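Local coordinates for transcriptional activator PlcR protein (Bacillus thuringiensis, PDB 3U3W) that activates transcription as a DNA-binding virulence regulator that responds to the quorum-sensing signal peptide PapR, at residues Gly7-Ile10 with Lys11-Val15; Gln31-Val34 with Ser35-Glu38; Tyr43-Met46 with Asp47-Gln50; Ile60-Phe63 with Tyr64-Ile68; Ser70-Glu73 with Arg74-Phe78. All coordinates share one frame; numbering follows the deposited sequence.

All five contacts are local: in each the second segment follows the first without a gap, so none closes a long loop, and they run in series along the chain without nesting or crossing. Contact 1 lies on helix 4-16 and touches contact 2, on helix 31-38, through the Arg14-Glu38 salt bridge and Ile10 against Ile37. Contact 3 begins helix 46-56 and packs Pro44 and Ile48 on Ile37. Contact 4, on helix 61-65, returns to contact 1 through Glu9 and His62 and to contact 3 through Leu49. Contact 5 opens helix 72-87, tied to contact 4 by the Glu65-Lys76 salt bridge, and so joins the DNA-binding part to the C-terminal helical array.

Contact 1 of 5, residues Gly7-Ile10 with Lys11-Val15; sequences GSEI and KKIRV
Four backbone bonds of one helix join Gly7-Ile10 to Lys11-Val15, each from an N-H to the carbonyl four residues back: Lys11 N to Gly7 O at 3.0 Å, Lys12 N to Ser8 O at 2.8 Å, and equivalent bonds from Ile13 N to Glu9 O and from Arg14 N to Ile10 O. Among the side chains, Glu9 and Lys12 run alongside each other in the same direction. Their salt bridge is long, with Glu9 OE1 3.9 Å from Lys12 NZ. The carboxylate has a stronger partner in His62, which meets OE2 from helix 61-65. With CG of Glu9 trans to the backbone nitrogen (chi1 -173°) and the chain then bent at chi2 (65°), the carboxylate comes beside the tip of Ile13, crossing it at an angle, and Ile13 CD1 lies 3.7 Å from Glu9 OE2. CG1 of Ile13 also sits against the backbone, 3.0 Å from Glu9 O. Ile10, buried, turns to the neighbouring helices and packs on Ile37 and Phe63. The side chain of Arg14 extends from the same helix to a salt bridge with Glu38, and its NH2 also reaches a DNA phosphate. Helix 4-16 is the first helix of the helix-turn-helix domain. The lysine is thus a distant partner for Glu9, while the probable hydrogen bond to His62 ties this helix to helix 61-65; that bond and the nearby Lys12 ammonium would probably favour an ionised carboxylate.

Contact 2 of 5, residues Gln31-Val34 with Ser35-Glu38; sequences QSEV and SRIE. With nucleotides of chain F; nucleotides of chain E.
Gln31-Val34 and Ser35-Glu38 make up helix 31-38, which serves as the recognition helix of the helix-turn-helix domain: its side chains meet bases and phosphates of both DNA strands. The backbone bonds are regular, among them Ser35 N to Gln31 O at 3.0 Å and Ile37 N to Glu33 O at 2.8 Å. Base contacts begin with Gln31, whose OE1 accepts a nearly straight bond from N6 of DA3 of chain E (3.0 Å, 172°). CG of Gln31 lies between its backbone N and carbonyl carbon (chi1 82°), and a bend at chi2 (85°) swings the amide toward the bases, where its NE2 comes 3.3 Å from methyl C7 of DT2 of chain E. Ser32 bonds a cytosine base and Arg36 a guanine base, reading further positions. The extended Arg36 chain passes the thymine methyl of DT12 of chain F, with CD 3.8 Å from C7. Ser35 bonds a phosphate: its OG donates to OP2 of DA3 of chain E at 2.6 Å. Apolar packing lies on the inner side, where Ile37 reaches across the Glu33 chain toward helix 46-56. Val34 and Glu38 run alongside each other, and the Glu38 carboxylate, besides its stronger partner Arg14, takes a bond from Gln21. One methyl of the valine, CG1, lies 3.9 Å from Glu38 OE2.

Contact 3 of 5, residues Tyr43-Met46 with Asp47-Gln50; sequences YPSM and DILQ. With nucleotides of chain F.
Ser45 occupies the N-cap position of helix 46-56, just ahead of Asp47, yet its hydroxyl bonds a DNA phosphate instead of capping the helix. Ser45 OG donates to OP1 of DT12 of chain F at 2.5 Å, while its backbone N makes a weak bond to OP2 of the same phosphate (3.4 Å). In the conformer modelled here, CG of Asp47 lies between the backbone N and carbonyl carbon, which folds OD1 back to accept a bond from Ile48 N at 2.7 Å. A second phosphate is held one step back, where Tyr43 N bonds OP1 of DT11 of chain F (2.8 Å, 164°). The helix starts with the bond from Leu49 N to Ser45 O, 2.9 Å long. Pro44 CG meets Leu49 CD1 at 4.1 Å, continuing the core toward Ile37 and Phe63. Met46 packs on Tyr64 of the second subunit. A firm amide bond from Tyr43, a serine hydroxyl and a weak amide bond from Ser45 thus meet consecutive phosphates, consistent with the XRE-type helix-turn-helix domain, where the loop after the recognition helix meets the DNA backbone.

Contact 4 of 5, residues Ile60-Phe63 with Tyr64-Ile68; sequences IIHF and YEVLI
The backbone bonds between Ile60-Phe63 and Tyr64-Ile68 define a short helix: Glu65 N to Ile61 O at 2.8 Å, and Val66 N to His62 O at 3.2 Å. Apolar contacts come next. Ile60 lies alongside Tyr64, its CG2 4.1 Å from CE2, and the carbonyl Ile60 O meets the ring at its edge, 3.6 Å from CD2. Ile61 crosses the tyrosine at about a right angle, CD1 to CB, and its CG1 lies 4.1 Å from Glu65 CG. His62 CE1 touches Val66 CG1 at 3.8 Å. Among the polar groups, the His62 ring stands 81° to the Glu65 carboxylate, with ND1 3.9 Å from OE1; this ND1 is buried without a partner, whereas NE2 is taken by Glu9. Glu65 pairs with Lys76. Tyr64 OH bonds Tyr64 OH of the second subunit, and Ile60 packs on Ile61 of that subunit. Helix 61-65 is the fifth helix, as in XRE-type helix-turn-helix domains, and here part of the contact with the second subunit, where Tyr64 meets its own counterpart.

Contact 5 of 5, residues Ser70-Glu73 with Arg74-Phe78; sequences SDIE and RKKQF
Lys75 and Ser70 form the tight, buried side of this helix start. With a straight chain past CG, Lys75 runs back along the backbone so that NZ donates to Ser70 O at 2.9 Å. This ammonium also bonds His108, while Lys75 N bonds Asp71 O at 3.0 Å. Ile72 rests on Val66 and His108, its CG2 4.1 Å from Lys76 CG. Here helix 72-87 leads from the DNA-binding part into the helical, TPR-type C-terminal region, with Asp71 in the N-cap position but without capping the helix through its carboxylate. That acid instead makes a short salt bridge at the surface, Arg74 NE lying 2.5 Å from Asp71 OD2. The bond is straight (165°) and lies in the guanidinium plane, yet it meets the carboxylate from above its own plane. A bend at chi3 (74°) turns the guanidinium back to the acid, and its NH2 also pairs with Glu101. Farther toward solvent the contacts slacken, and exposed Glu73 and Gln77 are joined through the backbone by Gln77 N to Glu73 O at 3.2 Å.

Contact 1 of 5, residues Gly7-Ile10 with Lys11-Val15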
# COMPACT_ATOMS: atom_id res chain seq x y z
N GLY A 7 -22.16 -2.01 -15.75
CA GLY A 7 -22.84 -0.93 -16.44
C GLY A 7 -23.26 0.24 -15.57
O GLY A 7 -22.92 1.39 -15.86
N SER A 8 -24.01 -0.04 -14.51
CA SER A 8 -24.54 1.03 -13.67
C SER A 8 -23.49 1.64 -12.74
O SER A 8 -23.64 2.75 -12.26
CB SER A 8 -25.77 0.58 -12.89
OG SER A 8 -25.56 -0.70 -12.33
N GLU A 9 -22.43 0.89 -12.47
CA GLU A 9 -21.28 1.44 -11.77
C GLU A 9 -20.59 2.50 -12.64
O GLU A 9 -20.18 3.56 -12.16
CB GLU A 9 -20.31 0.32 -11.39
CG GLU A 9 -19.16 0.76 -10.50
CD GLU A 9 -19.63 1.23 -9.12
OE1 GLU A 9 -20.82 1.04 -8.80
OE2 GLU A 9 -18.80 1.78 -8.37
N ILE A 10 -20.47 2.21 -13.93
CA ILE A 10 -19.93 3.20 -14.86
C ILE A 10 -20.84 4.43 -14.99
O ILE A 10 -20.35 5.56 -15.04
CB ILE A 10 -19.63 2.57 -16.24
CG1 ILE A 10 -18.40 1.66 -16.15
CG2 ILE A 10 -19.43 3.65 -17.30
CD1 ILE A 10 -18.03 0.98 -17.45
N LYS A 11 -22.15 4.20 -15.05
CA LYS A 11 -23.13 5.27 -15.19
C LYS A 11 -23.20 6.11 -13.92
O LYS A 11 -23.29 7.34 -13.96
CB LYS A 11 -24.51 4.69 -15.49
CG LYS A 11 -25.68 5.70 -15.45
CD LYS A 11 -26.97 5.02 -15.91
CE LYS A 11 -28.12 6.01 -16.10
NZ LYS A 11 -28.87 6.25 -14.84
N LYS A 12 -23.17 5.43 -12.78
CA LYS A 12 -23.17 6.07 -11.47
C LYS A 12 -21.99 7.02 -11.32
O LYS A 12 -22.15 8.16 -10.88
CB LYS A 12 -23.18 4.99 -10.38
CG LYS A 12 -22.86 5.47 -8.96
CD LYS A 12 -23.35 4.44 -7.93
CE LYS A 12 -22.75 4.66 -6.54
NZ LYS A 12 -21.36 4.12 -6.42
N ILE A 13 -20.80 6.55 -11.69
CA ILE A 13 -19.58 7.34 -11.54
C ILE A 13 -19.47 8.46 -12.60
O ILE A 13 -18.90 9.52 -12.33
CB ILE A 13 -18.31 6.45 -11.57
CG1 ILE A 13 -18.40 5.36 -10.50
CG2 ILE A 13 -17.06 7.28 -11.35
CD1 ILE A 13 -17.30 4.35 -10.56
N ARG A 14 -20.02 8.21 -13.79
CA ARG A 14 -20.06 9.25 -14.82
C ARG A 14 -20.98 10.40 -14.43
O ARG A 14 -20.65 11.55 -14.67
CB ARG A 14 -20.51 8.68 -16.18
CG ARG A 14 -20.83 9.78 -17.19
CD ARG A 14 -21.29 9.25 -18.54
NE ARG A 14 -22.52 8.46 -18.46
CZ ARG A 14 -23.74 8.97 -18.29
NH1 ARG A 14 -24.80 8.16 -18.24
NH2 ARG A 14 -23.91 10.29 -18.16
N VAL A 15 -22.14 10.08 -13.86
CA VAL A 15 -23.07 11.11 -13.41
C VAL A 15 -22.44 11.87 -12.25
O VAL A 15 -22.50 13.10 -12.18
CB VAL A 15 -24.43 10.51 -12.96
CG1 VAL A 15 -25.34 11.60 -12.41
CG2 VAL A 15 -25.11 9.78 -14.11

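Contact 2 of 5, residues Gln31-Val34 with Ser35-Glu38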
# COMPACT_ATOMS: atom_id res chain seq x y z
N GLN A 31 -20.53 7.42 -28.58
CA GLN A 31 -21.37 7.63 -27.41
C GLN A 31 -22.37 6.48 -27.23
O GLN A 31 -22.71 6.12 -26.10
CB GLN A 31 -22.07 9.00 -27.43
CG GLN A 31 -23.33 9.06 -28.27
CD GLN A 31 -24.57 8.62 -27.52
OE1 GLN A 31 -25.44 7.95 -28.08
NE2 GLN A 31 -24.66 8.99 -26.25
N SER A 32 -22.82 5.89 -28.34
CA SER A 32 -23.79 4.80 -28.30
C SER A 32 -23.23 3.52 -27.66
O SER A 32 -23.98 2.72 -27.09
CB SER A 32 -24.31 4.49 -29.71
OG SER A 32 -23.30 3.93 -30.53
N GLU A 33 -21.91 3.34 -27.75
CA GLU A 33 -21.25 2.21 -27.11
C GLU A 33 -21.16 2.41 -25.59
O GLU A 33 -21.27 1.46 -24.83
CB GLU A 33 -19.85 1.99 -27.69
CG GLU A 33 -19.07 0.84 -27.07
CD GLU A 33 -19.64 -0.53 -27.41
OE1 GLU A 33 -20.73 -0.59 -28.03
OE2 GLU A 33 -19.01 -1.55 -27.04
N VAL A 34 -20.96 3.66 -25.16
CA VAL A 34 -21.07 3.99 -23.75
C VAL A 34 -22.48 3.65 -23.26
O VAL A 34 -22.65 3.00 -22.23
CB VAL A 34 -20.75 5.48 -23.48
CG1 VAL A 34 -21.36 5.95 -22.15
CG2 VAL A 34 -19.25 5.70 -23.50
N SER A 35 -23.50 4.07 -24.02
CA SER A 35 -24.88 3.72 -23.70
C SER A 35 -25.05 2.20 -23.52
O SER A 35 -25.63 1.75 -22.54
CB SER A 35 -25.84 4.23 -24.78
OG SER A 35 -27.19 3.93 -24.46
N ARG A 36 -24.52 1.43 -24.46
CA ARG A 36 -24.68 -0.01 -24.42
C ARG A 36 -23.88 -0.64 -23.28
O ARG A 36 -24.30 -1.65 -22.71
CB ARG A 36 -24.33 -0.65 -25.76
CG ARG A 36 -25.34 -0.39 -26.88
CD ARG A 36 -25.11 -1.38 -28.01
NE ARG A 36 -25.55 -0.88 -29.31
CZ ARG A 36 -26.74 -1.11 -29.84
NH1 ARG A 36 -27.64 -1.83 -29.17
NH2 ARG A 36 -27.04 -0.63 -31.03
N ILE A 37 -22.73 -0.06 -22.96
CA ILE A 37 -21.94 -0.48 -21.81
C ILE A 37 -22.67 -0.23 -20.48
O ILE A 37 -22.67 -1.09 -19.60
CB ILE A 37 -20.55 0.20 -21.78
CG1 ILE A 37 -19.68 -0.34 -22.92
CG2 ILE A 37 -19.85 -0.03 -20.45
CD1 ILE A 37 -18.43 0.45 -23.13
N GLU A 38 -23.32 0.93 -20.35
CA GLU A 38 -24.06 1.23 -19.11
C GLU A 38 -25.35 0.43 -18.93
O GLU A 38 -25.83 0.28 -17.81
CB GLU A 38 -24.37 2.72 -19.01
CG GLU A 38 -23.16 3.61 -19.09
CD GLU A 38 -23.49 5.08 -18.87
OE1 GLU A 38 -24.65 5.51 -19.12
OE2 GLU A 38 -22.57 5.81 -18.43
P DT F 12 -16.72 -3.24 -27.18
OP1 DT F 12 -15.67 -4.21 -27.52
OP2 DT F 12 -16.50 -2.25 -26.12
O5' DT F 12 -17.11 -2.44 -28.50
C5' DT F 12 -16.11 -2.23 -29.49
C4' DT F 12 -16.69 -1.54 -30.71
O4' DT F 12 -17.80 -2.30 -31.24
C3' DT F 12 -17.19 -0.11 -30.50
O3' DT F 12 -16.29 0.72 -31.25
C2' DT F 12 -18.65 -0.12 -31.00
C1' DT F 12 -18.70 -1.39 -31.85
N1 DT F 12 -20.01 -2.08 -31.96
C2 DT F 12 -20.56 -2.28 -33.21
O2 DT F 12 -20.02 -1.90 -34.23
N3 DT F 12 -21.76 -2.93 -33.21
C4 DT F 12 -22.46 -3.40 -32.12
O4 DT F 12 -23.54 -3.97 -32.25
C5 DT F 12 -21.84 -3.17 -30.84
C7 DT F 12 -22.49 -3.64 -29.57
C6 DT F 12 -20.66 -2.53 -30.82
P DA E 3 -29.73 5.38 -22.29
OP1 DA E 3 -30.56 4.81 -21.19
OP2 DA E 3 -28.28 5.11 -22.36
O5' DA E 3 -30.43 4.92 -23.64
C5' DA E 3 -31.79 5.27 -23.82
C4' DA E 3 -32.32 4.60 -25.07
O4' DA E 3 -31.85 5.29 -26.25
C3' DA E 3 -31.90 3.15 -25.26
O3' DA E 3 -33.04 2.52 -25.80
C2' DA E 3 -30.74 3.22 -26.25
C1' DA E 3 -31.12 4.42 -27.09
N9 DA E 3 -30.01 5.23 -27.62
C8 DA E 3 -28.86 5.62 -27.00
N7 DA E 3 -28.07 6.37 -27.75
C5 DA E 3 -28.76 6.49 -28.94
C6 DA E 3 -28.47 7.16 -30.15
N6 DA E 3 -27.36 7.87 -30.37
N1 DA E 3 -29.38 7.07 -31.14
C2 DA E 3 -30.50 6.36 -30.93
N3 DA E 3 -30.88 5.70 -29.85
C4 DA E 3 -29.96 5.80 -28.88
P DT E 2 -26.78 11.68 -21.02
OP1 DT E 2 -26.63 11.81 -19.55
OP2 DT E 2 -25.58 11.52 -21.89
O5' DT E 2 -27.75 10.45 -21.30
C5' DT E 2 -28.31 10.32 -22.57
C4' DT E 2 -29.39 9.27 -22.55
O4' DT E 2 -30.14 9.46 -23.77
C3' DT E 2 -28.88 7.83 -22.65
O3' DT E 2 -29.94 6.97 -22.29
C2' DT E 2 -28.55 7.73 -24.13
C1' DT E 2 -29.70 8.52 -24.74
N1 DT E 2 -29.35 9.24 -25.98
C2 DT E 2 -30.19 9.09 -27.06
O2 DT E 2 -31.20 8.41 -27.01
N3 DT E 2 -29.82 9.77 -28.19
C4 DT E 2 -28.70 10.57 -28.34
O4 DT E 2 -28.45 11.13 -29.40
C5 DT E 2 -27.85 10.68 -27.18
C7 DT E 2 -26.61 11.52 -27.24
C6 DT E 2 -28.21 10.02 -26.06

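Contact 3 of 5, residues Tyr43-Met46 with Asp47-Gln50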
# COMPACT_ATOMS: atom_id res chain seq x y z
N TYR A 43 -19.93 -6.23 -22.74
CA TYR A 43 -18.67 -6.08 -22.03
C TYR A 43 -17.74 -5.24 -22.91
O TYR A 43 -17.63 -5.50 -24.11
CB TYR A 43 -18.01 -7.44 -21.79
CG TYR A 43 -18.54 -8.22 -20.61
CD1 TYR A 43 -19.46 -7.67 -19.72
CD2 TYR A 43 -18.11 -9.52 -20.38
CE1 TYR A 43 -19.93 -8.41 -18.64
CE2 TYR A 43 -18.56 -10.26 -19.31
CZ TYR A 43 -19.48 -9.70 -18.44
OH TYR A 43 -19.93 -10.46 -17.38
N PRO A 44 -17.07 -4.24 -22.32
CA PRO A 44 -16.15 -3.43 -23.11
C PRO A 44 -14.77 -4.09 -23.24
O PRO A 44 -14.37 -4.84 -22.36
CB PRO A 44 -16.04 -2.14 -22.29
CG PRO A 44 -16.20 -2.61 -20.87
CD PRO A 44 -17.20 -3.76 -20.94
N SER A 45 -14.08 -3.82 -24.34
CA SER A 45 -12.71 -4.29 -24.54
C SER A 45 -11.71 -3.54 -23.66
O SER A 45 -12.04 -2.52 -23.05
CB SER A 45 -12.30 -4.17 -26.01
OG SER A 45 -13.34 -3.60 -26.79
N MET A 46 -10.48 -4.04 -23.61
CA MET A 46 -9.45 -3.46 -22.74
C MET A 46 -9.19 -1.99 -23.05
O MET A 46 -9.16 -1.15 -22.14
CB MET A 46 -8.17 -4.29 -22.80
CG MET A 46 -8.34 -5.71 -22.28
SD MET A 46 -6.83 -6.68 -22.42
CE MET A 46 -5.83 -5.94 -21.13
N ASP A 47 -9.02 -1.67 -24.33
CA ASP A 47 -8.82 -0.30 -24.77
C ASP A 47 -9.90 0.63 -24.20
O ASP A 47 -9.60 1.58 -23.47
CB ASP A 47 -8.78 -0.21 -26.30
CG ASP A 47 -9.79 -1.13 -26.99
OD1 ASP A 47 -10.78 -1.54 -26.34
OD2 ASP A 47 -9.61 -1.43 -28.19
N ILE A 48 -11.16 0.35 -24.52
CA ILE A 48 -12.28 1.15 -24.05
C ILE A 48 -12.41 1.23 -22.52
O ILE A 48 -12.70 2.31 -21.97
CB ILE A 48 -13.60 0.70 -24.70
CG1 ILE A 48 -13.49 0.82 -26.22
CG2 ILE A 48 -14.77 1.52 -24.17
CD1 ILE A 48 -14.74 0.47 -27.00
N LEU A 49 -12.17 0.13 -21.81
CA LEU A 49 -12.29 0.14 -20.35
C LEU A 49 -11.19 0.98 -19.73
O LEU A 49 -11.43 1.77 -18.82
CB LEU A 49 -12.18 -1.27 -19.79
CG LEU A 49 -12.53 -1.34 -18.31
CD1 LEU A 49 -13.93 -0.76 -18.04
CD2 LEU A 49 -12.44 -2.78 -17.82
N GLN A 50 -9.98 0.77 -20.22
CA GLN A 50 -8.80 1.50 -19.82
C GLN A 50 -9.04 3.01 -19.96
O GLN A 50 -8.80 3.79 -19.03
CB GLN A 50 -7.63 1.02 -20.68
CG GLN A 50 -6.68 2.10 -21.13
CD GLN A 50 -5.95 2.72 -19.98
OE1 GLN A 50 -5.72 2.06 -18.96
NE2 GLN A 50 -5.61 3.99 -20.10
P DT F 12 -16.72 -3.24 -27.18
OP1 DT F 12 -15.67 -4.21 -27.52
OP2 DT F 12 -16.50 -2.25 -26.12
O5' DT F 12 -17.11 -2.44 -28.50
C5' DT F 12 -16.11 -2.23 -29.49
C4' DT F 12 -16.69 -1.54 -30.71
O4' DT F 12 -17.80 -2.30 -31.24
C3' DT F 12 -17.19 -0.11 -30.50
O3' DT F 12 -16.29 0.72 -31.25
C2' DT F 12 -18.65 -0.12 -31.00
C1' DT F 12 -18.70 -1.39 -31.85
N1 DT F 12 -20.01 -2.08 -31.96
C2 DT F 12 -20.56 -2.28 -33.21
O2 DT F 12 -20.02 -1.90 -34.23
N3 DT F 12 -21.76 -2.93 -33.21
C4 DT F 12 -22.46 -3.40 -32.12
O4 DT F 12 -23.54 -3.97 -32.25
C5 DT F 12 -21.84 -3.17 -30.84
C7 DT F 12 -22.49 -3.64 -29.57
C6 DT F 12 -20.66 -2.53 -30.82
P DT F 11 -20.31 -8.71 -25.84
OP1 DT F 11 -19.76 -8.40 -24.50
OP2 DT F 11 -21.75 -8.53 -26.11
O5' DT F 11 -19.53 -7.85 -26.95
C5' DT F 11 -18.17 -7.44 -26.83
C4' DT F 11 -17.84 -6.36 -27.85
O4' DT F 11 -18.24 -6.88 -29.13
C3' DT F 11 -18.62 -5.06 -27.72
O3' DT F 11 -18.06 -4.07 -26.81
C2' DT F 11 -18.77 -4.55 -29.15
C1' DT F 11 -18.58 -5.81 -29.99
N1 DT F 11 -19.77 -6.18 -30.78
C2 DT F 11 -19.82 -5.71 -32.07
O2 DT F 11 -18.95 -5.02 -32.55
N3 DT F 11 -20.94 -6.09 -32.76
C4 DT F 11 -21.98 -6.87 -32.30
O4 DT F 11 -22.94 -7.15 -33.02
C5 DT F 11 -21.86 -7.33 -30.93
C7 DT F 11 -22.94 -8.18 -30.33
C6 DT F 11 -20.78 -6.96 -30.24

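Contact 4 of 5, residues Ile60-Phe63 with Tyr64-Ile68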
# COMPACT_ATOMS: atom_id res chain seq x y z
N ILE A 60 -8.57 0.44 -12.27
CA ILE A 60 -9.24 -0.47 -13.18
C ILE A 60 -9.76 -1.73 -12.47
O ILE A 60 -10.76 -2.31 -12.89
CB ILE A 60 -8.34 -0.83 -14.37
CG1 ILE A 60 -7.92 0.45 -15.12
CG2 ILE A 60 -9.04 -1.77 -15.32
CD1 ILE A 60 -6.96 1.39 -14.36
N ILE A 61 -9.10 -2.13 -11.38
CA ILE A 61 -9.50 -3.35 -10.67
C ILE A 61 -10.91 -3.19 -10.11
O ILE A 61 -11.62 -4.17 -9.88
CB ILE A 61 -8.48 -3.73 -9.54
CG1 ILE A 61 -8.85 -5.06 -8.86
CG2 ILE A 61 -8.35 -2.62 -8.49
CD1 ILE A 61 -8.83 -6.26 -9.78
N HIS A 62 -11.33 -1.94 -9.93
CA HIS A 62 -12.66 -1.66 -9.43
C HIS A 62 -13.74 -2.22 -10.35
O HIS A 62 -14.73 -2.77 -9.88
CB HIS A 62 -12.88 -0.16 -9.25
CG HIS A 62 -14.24 0.18 -8.73
ND1 HIS A 62 -14.74 -0.34 -7.56
CD2 HIS A 62 -15.21 0.98 -9.23
CE1 HIS A 62 -15.95 0.13 -7.35
NE2 HIS A 62 -16.26 0.94 -8.35
N PHE A 63 -13.56 -2.07 -11.65
CA PHE A 63 -14.59 -2.55 -12.56
C PHE A 63 -14.61 -4.07 -12.61
O PHE A 63 -15.66 -4.68 -12.84
CB PHE A 63 -14.41 -1.92 -13.94
CG PHE A 63 -14.51 -0.43 -13.91
CD1 PHE A 63 -15.71 0.17 -13.58
CD2 PHE A 63 -13.41 0.36 -14.18
CE1 PHE A 63 -15.81 1.54 -13.54
CE2 PHE A 63 -13.51 1.73 -14.14
CZ PHE A 63 -14.70 2.32 -13.83
N TYR A 64 -13.47 -4.68 -12.38
CA TYR A 64 -13.45 -6.12 -12.27
C TYR A 64 -14.10 -6.60 -10.97
O TYR A 64 -14.86 -7.56 -10.97
CB TYR A 64 -12.03 -6.66 -12.44
CG TYR A 64 -11.59 -6.65 -13.88
CD1 TYR A 64 -11.79 -7.76 -14.69
CD2 TYR A 64 -11.00 -5.52 -14.43
CE1 TYR A 64 -11.39 -7.75 -16.02
CE2 TYR A 64 -10.61 -5.50 -15.76
CZ TYR A 64 -10.81 -6.62 -16.55
OH TYR A 64 -10.41 -6.60 -17.86
N GLU A 65 -13.81 -5.92 -9.86
CA GLU A 65 -14.39 -6.28 -8.57
C GLU A 65 -15.92 -6.36 -8.64
O GLU A 65 -16.51 -7.36 -8.23
CB GLU A 65 -13.97 -5.30 -7.48
CG GLU A 65 -12.54 -5.48 -7.03
CD GLU A 65 -12.08 -4.37 -6.09
OE1 GLU A 65 -12.68 -3.27 -6.12
OE2 GLU A 65 -11.12 -4.60 -5.32
N VAL A 66 -16.54 -5.32 -9.16
CA VAL A 66 -18.00 -5.26 -9.20
C VAL A 66 -18.59 -6.08 -10.34
O VAL A 66 -19.81 -6.14 -10.51
CB VAL A 66 -18.49 -3.82 -9.30
CG1 VAL A 66 -17.98 -3.03 -8.10
CG2 VAL A 66 -18.00 -3.20 -10.60
N LEU A 67 -17.73 -6.75 -11.10
CA LEU A 67 -18.18 -7.47 -12.29
C LEU A 67 -19.21 -8.58 -12.01
O LEU A 67 -20.18 -8.72 -12.75
CB LEU A 67 -16.98 -8.03 -13.06
CG LEU A 67 -17.25 -8.59 -14.45
CD1 LEU A 67 -17.67 -7.48 -15.40
CD2 LEU A 67 -16.03 -9.32 -14.98
N ILE A 68 -19.00 -9.37 -10.96
CA ILE A 68 -19.81 -10.58 -10.76
C ILE A 68 -20.66 -10.59 -9.48
O ILE A 68 -21.87 -10.85 -9.54
CB ILE A 68 -18.94 -11.87 -10.82
CG1 ILE A 68 -18.18 -11.95 -12.16
CG2 ILE A 68 -19.81 -13.11 -10.58
CD1 ILE A 68 -17.35 -13.22 -12.32

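Contact 5 of 5, residues Ser70-Glu73 with Arg74-Phe78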
# COMPACT_ATOMS: atom_id res chain seq x y z
N SER A 70 -22.13 -8.97 -5.66
CA SER A 70 -22.75 -7.73 -5.21
C SER A 70 -22.16 -7.21 -3.90
O SER A 70 -21.43 -7.92 -3.20
CB SER A 70 -24.26 -7.96 -5.02
OG SER A 70 -24.86 -8.39 -6.23
N ASP A 71 -22.48 -5.95 -3.60
CA ASP A 71 -22.23 -5.38 -2.28
C ASP A 71 -20.72 -5.23 -2.00
O ASP A 71 -20.27 -5.31 -0.85
CB ASP A 71 -22.91 -6.25 -1.22
CG ASP A 71 -23.47 -5.45 -0.07
OD1 ASP A 71 -23.44 -4.20 -0.14
OD2 ASP A 71 -23.94 -6.08 0.90
N ILE A 72 -19.96 -4.97 -3.06
CA ILE A 72 -18.51 -4.95 -3.02
C ILE A 72 -17.90 -3.89 -2.09
O ILE A 72 -16.86 -4.13 -1.48
CB ILE A 72 -17.91 -4.80 -4.45
CG1 ILE A 72 -18.27 -6.02 -5.32
CG2 ILE A 72 -16.40 -4.59 -4.39
CD1 ILE A 72 -17.67 -7.37 -4.84
N GLU A 73 -18.51 -2.72 -2.00
CA GLU A 73 -17.96 -1.68 -1.14
C GLU A 73 -18.09 -2.09 0.32
O GLU A 73 -17.15 -1.96 1.09
CB GLU A 73 -18.65 -0.33 -1.38
CG GLU A 73 -18.26 0.77 -0.39
CD GLU A 73 -16.78 1.13 -0.45
OE1 GLU A 73 -16.12 0.81 -1.46
OE2 GLU A 73 -16.28 1.74 0.53
N ARG A 74 -19.25 -2.60 0.69
CA ARG A 74 -19.47 -3.04 2.06
C ARG A 74 -18.53 -4.21 2.40
O ARG A 74 -17.92 -4.25 3.47
CB ARG A 74 -20.95 -3.41 2.27
CG ARG A 74 -21.26 -3.93 3.67
CD ARG A 74 -22.66 -4.53 3.77
NE ARG A 74 -22.78 -5.84 3.13
CZ ARG A 74 -22.47 -7.00 3.71
NH1 ARG A 74 -22.01 -7.01 4.96
NH2 ARG A 74 -22.63 -8.14 3.05
N LYS A 75 -18.39 -5.16 1.48
CA LYS A 75 -17.51 -6.29 1.73
C LYS A 75 -16.06 -5.85 1.99
O LYS A 75 -15.38 -6.39 2.86
CB LYS A 75 -17.61 -7.33 0.60
CG LYS A 75 -18.96 -8.04 0.57
CD LYS A 75 -19.05 -9.09 -0.52
CE LYS A 75 -20.46 -9.65 -0.63
NZ LYS A 75 -20.63 -10.42 -1.90
N LYS A 76 -15.61 -4.84 1.26
CA LYS A 76 -14.24 -4.37 1.41
C LYS A 76 -13.99 -3.69 2.76
O LYS A 76 -12.94 -3.88 3.37
CB LYS A 76 -13.86 -3.48 0.23
CG LYS A 76 -13.96 -4.21 -1.11
CD LYS A 76 -12.86 -3.78 -2.08
CE LYS A 76 -12.94 -2.29 -2.40
NZ LYS A 76 -11.83 -1.87 -3.29
N GLN A 77 -14.96 -2.91 3.23
CA GLN A 77 -14.88 -2.30 4.56
C GLN A 77 -14.94 -3.37 5.66
O GLN A 77 -14.31 -3.25 6.71
CB GLN A 77 -16.01 -1.30 4.76
CG GLN A 77 -16.18 -0.33 3.60
CD GLN A 77 -17.44 0.53 3.72
OE1 GLN A 77 -18.01 0.94 2.70
NE2 GLN A 77 -17.86 0.81 4.95
N PHE A 78 -15.70 -4.43 5.40
CA PHE A 78 -15.82 -5.53 6.33
C PHE A 78 -14.44 -6.18 6.48
O PHE A 78 -13.92 -6.31 7.58
CB PHE A 78 -16.83 -6.53 5.82
CG PHE A 78 -17.21 -7.58 6.82
CD1 PHE A 78 -18.16 -7.32 7.80
CD2 PHE A 78 -16.63 -8.85 6.77
CE1 PHE A 78 -18.51 -8.29 8.72
CE2 PHE A 78 -16.99 -9.82 7.69
CZ PHE A 78 -17.93 -9.55 8.66